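Putative N-acetylneuraminate lyase ([Ruminococcus] gnavus ATCC 29149, PDB 6RB7) is a putative lyase of the dihydrodipicolinate synthetase family, whose members are built on a (beta/alpha)8 barrel with a helical C-terminal extension. Local coordinates at residues Ala47-Glu52 against Val290-Leu295. Numbering follows the deposited sequence.
Sequences ACYDKE and VIKAIL
The aromatic ring of Y49 and the peptide group of A47 are the two flat groups of the loop that K292 meets. The lysine tail crosses the ring at a slant, with NZ 3.7 Å from CE2 and 4.0 Å from CD2 of Y49. Its main hold on the loop is a hydrogen bond from K292 NZ to the carbonyl O of A47, 2.8 Å long. NZ comes at 139° to the C=O bond and tilted 26° from the carbonyl plane, an ordinary approach to a carbonyl oxygen. The methyl group of A47 is small enough to fit close to the ammonium, its CB 3.9 Å from NZ of K292, while also packing against E83 and Q87.

Lysine suits this position because it can span the distance from helix to loop and still present several N-H groups. Beyond CG the torsions of K292 all lie near 180°, which carries NZ the full length of the side chain to a buried group of acceptors. There NZ also bonds to the carbonyl O of A305 and forms a salt bridge with E83. Tyrosine suits its place by offering both a ring beside the ammonium and a hydroxyl that hydrogen-bonds with OE1 of E83, tying ring and ammonium to one acid. This pairing would be expected to favour a charged K292 despite its burial.

On another side, helix 287-299 sits against helices 263-281 and 317-335 through I294. The contact thus ties the loop following the first barrel strand, 41-43, to a helix of the C-terminal extension that follows the (beta/alpha)8, or TIM, barrel in the dihydrodipicolinate synthetase family.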
ATOM      1  N   ALA A  47      -5.573 -29.263   5.569  1.00 12.23           N
ATOM      2  CA  ALA A  47      -5.706 -30.202   4.431  1.00 12.76           C
ATOM      3  C   ALA A  47      -4.994 -31.499   4.768  1.00 14.32           C
ATOM      4  O   ALA A  47      -3.808 -31.465   5.084  1.00 14.00           O
ATOM      5  CB  ALA A  47      -5.213 -29.608   3.146  1.00 14.66           C
ATOM      6  N   CYS A  48      -5.699 -32.624   4.676  1.00 14.49           N
ATOM      7  CA  CYS A  48      -5.144 -33.961   4.985  1.00 14.67           C
ATOM      8  C   CYS A  48      -5.081 -34.751   3.684  1.00 14.07           C
ATOM      9  O   CYS A  48      -6.162 -35.094   3.115  1.00 16.20           O
ATOM     10  CB  CYS A  48      -6.028 -34.675   5.983  1.00 15.52           C
ATOM     11  SG  CYS A  48      -6.157 -33.827   7.575  1.00 15.45           S
ATOM     12  N   TYR A  49      -3.865 -35.044   3.227  1.00 14.56           N
ATOM     13  CA  TYR A  49      -3.646 -35.722   1.949  1.00 13.93           C
ATOM     14  C   TYR A  49      -3.018 -37.094   2.164  1.00 15.79           C
ATOM     15  O   TYR A  49      -2.377 -37.350   3.170  1.00 16.49           O
ATOM     16  CB  TYR A  49      -2.746 -34.920   1.022  1.00 16.19           C
ATOM     17  CG  TYR A  49      -3.185 -33.495   0.765  1.00 14.25           C
ATOM     18  CD1 TYR A  49      -4.295 -33.206  -0.003  1.00 16.07           C
ATOM     19  CD2 TYR A  49      -2.395 -32.449   1.212  1.00 17.42           C
ATOM     20  CE1 TYR A  49      -4.655 -31.897  -0.287  1.00 16.37           C
ATOM     21  CE2 TYR A  49      -2.746 -31.131   0.935  1.00 14.26           C
ATOM     22  CZ  TYR A  49      -3.853 -30.868   0.156  1.00 13.81           C
ATOM     23  OH  TYR A  49      -4.251 -29.574  -0.098  1.00 14.75           O
ATOM     24  N   ASP A  50      -3.285 -37.951   1.179  1.00 18.80           N
ATOM     25  CA  ASP A  50      -2.599 -39.258   1.088  1.00 21.17           C
ATOM     26  C   ASP A  50      -1.240 -39.051   0.404  1.00 26.75           C
ATOM     27  O   ASP A  50      -0.856 -37.924   0.079  1.00 23.03           O
ATOM     28  CB  ASP A  50      -3.518 -40.276   0.408  1.00 24.21           C
ATOM     29  CG  ASP A  50      -3.796 -40.049  -1.071  1.00 25.13           C
ATOM     30  OD1 ASP A  50      -3.036 -39.250  -1.732  1.00 25.00           O
ATOM     31  OD2 ASP A  50      -4.826 -40.613  -1.555  1.00 31.21           O
ATOM     32  N   LYS A  51      -0.508 -40.145   0.155  1.00 27.99           N
ATOM     33  CA  LYS A  51       0.858 -40.038  -0.398  1.00 32.07           C
ATOM     34  C   LYS A  51       0.826 -39.590  -1.860  1.00 26.24           C
ATOM     35  O   LYS A  51       1.855 -39.075  -2.284  1.00 39.43           O
ATOM     36  CB  LYS A  51       1.597 -41.376  -0.265  1.00 36.48           C
ATOM     37  CG  LYS A  51       1.934 -41.709   1.187  1.00 63.41           C
ATOM     38  CD  LYS A  51       2.922 -40.733   1.826  1.00 70.37           C
ATOM     39  CE  LYS A  51       2.757 -40.570   3.323  1.00 97.07           C
ATOM     40  NZ  LYS A  51       4.060 -40.263   3.953  1.00114.60           N
ATOM     41  N   GLU A  52      -0.302 -39.759  -2.554  1.00 27.25           N
ATOM     42  CA  GLU A  52      -0.462 -39.328  -3.973  1.00 30.29           C
ATOM     43  C   GLU A  52      -0.941 -37.865  -4.028  1.00 32.64           C
ATOM     44  O   GLU A  52      -1.103 -37.374  -5.125  1.00 27.64           O
ATOM     45  CB  GLU A  52      -1.455 -40.239  -4.696  1.00 36.28           C
ATOM     46  CG  GLU A  52      -0.902 -41.647  -4.928  1.00 50.21           C
ATOM     47  CD  GLU A  52      -1.930 -42.751  -5.141  1.00 71.06           C
ATOM     48  OE1 GLU A  52      -3.137 -42.459  -5.254  1.00 62.81           O
ATOM     49  OE2 GLU A  52      -1.513 -43.916  -5.177  1.00117.86           O
ATOM     50  N   VAL A 290       5.397 -27.129   7.772  1.00 11.83           N
ATOM     51  CA  VAL A 290       6.081 -27.256   9.081  1.00 12.95           C
ATOM     52  C   VAL A 290       5.098 -27.839  10.086  1.00 10.74           C
ATOM     53  O   VAL A 290       5.436 -28.766  10.801  1.00 12.93           O
ATOM     54  CB  VAL A 290       6.652 -25.906   9.556  1.00 12.88           C
ATOM     55  CG1 VAL A 290       7.136 -25.985  10.980  1.00 13.72           C
ATOM     56  CG2 VAL A 290       7.702 -25.401   8.608  1.00 14.79           C
ATOM     57  N   ILE A 291       3.867 -27.305  10.152  1.00 10.47           N
ATOM     58  CA  ILE A 291       2.895 -27.802  11.161  1.00 10.96           C
ATOM     59  C   ILE A 291       2.576 -29.280  10.918  1.00 11.48           C
ATOM     60  O   ILE A 291       2.535 -30.036  11.877  1.00 12.21           O
ATOM     61  CB  ILE A 291       1.612 -26.919  11.159  1.00 11.93           C
ATOM     62  CG1 ILE A 291       1.937 -25.527  11.716  1.00 13.50           C
ATOM     63  CG2 ILE A 291       0.520 -27.589  11.968  1.00 13.81           C
ATOM     64  CD1 ILE A 291       0.798 -24.546  11.578  1.00 14.63           C
ATOM     65  N   LYS A 292       2.376 -29.704   9.664  1.00 12.22           N
ATOM     66  CA  LYS A 292       2.054 -31.133   9.435  1.00 12.70           C
ATOM     67  C   LYS A 292       3.229 -31.992   9.895  1.00 13.12           C
ATOM     68  O   LYS A 292       2.984 -33.054  10.460  1.00 13.26           O
ATOM     69  CB  LYS A 292       1.730 -31.335   7.962  1.00 14.70           C
ATOM     70  CG  LYS A 292       0.434 -30.657   7.554  1.00 16.13           C
ATOM     71  CD  LYS A 292       0.062 -30.840   6.091  1.00 15.36           C
ATOM     72  CE  LYS A 292      -1.012 -29.848   5.663  1.00 15.00           C
ATOM     73  NZ  LYS A 292      -1.497 -30.167   4.310  1.00 16.55           N
ATOM     74  N   ALA A 293       4.461 -31.538   9.699  1.00 13.40           N
ATOM     75  CA  ALA A 293       5.649 -32.318  10.123  1.00 15.01           C
ATOM     76  C   ALA A 293       5.728 -32.355  11.666  1.00 14.06           C
ATOM     77  O   ALA A 293       6.091 -33.392  12.259  1.00 14.49           O
ATOM     78  CB  ALA A 293       6.896 -31.787   9.492  1.00 13.44           C
ATOM     79  N   ILE A 294       5.411 -31.241  12.326  1.00 13.21           N
ATOM     80  CA  ILE A 294       5.351 -31.182  13.805  1.00 12.76           C
ATOM     81  C   ILE A 294       4.316 -32.194  14.294  1.00 13.34           C
ATOM     82  O   ILE A 294       4.576 -32.881  15.316  1.00 13.86           O
ATOM     83  CB  ILE A 294       5.031 -29.766  14.311  1.00 12.85           C
ATOM     84  CG1 ILE A 294       6.243 -28.874  14.057  1.00 14.44           C
ATOM     85  CG2 ILE A 294       4.633 -29.786  15.763  1.00 14.56           C
ATOM     86  CD1 ILE A 294       5.980 -27.395  14.261  1.00 14.21           C
ATOM     87  N   LEU A 295       3.140 -32.248  13.689  1.00 13.54           N
ATOM     88  CA  LEU A 295       2.077 -33.157  14.178  1.00 13.27           C
ATOM     89  C   LEU A 295       2.491 -34.617  13.955  1.00 14.21           C
ATOM     90  O   LEU A 295       2.062 -35.461  14.742  1.00 14.95           O
ATOM     91  CB  LEU A 295       0.747 -32.818  13.504  1.00 14.31           C
ATOM     92  CG  LEU A 295       0.154 -31.495  13.988  1.00 15.47           C
ATOM     93  CD1 LEU A 295      -1.087 -31.179  13.198  1.00 16.46           C
ATOM     94  CD2 LEU A 295      -0.093 -31.551  15.476  1.00 16.45           C
TER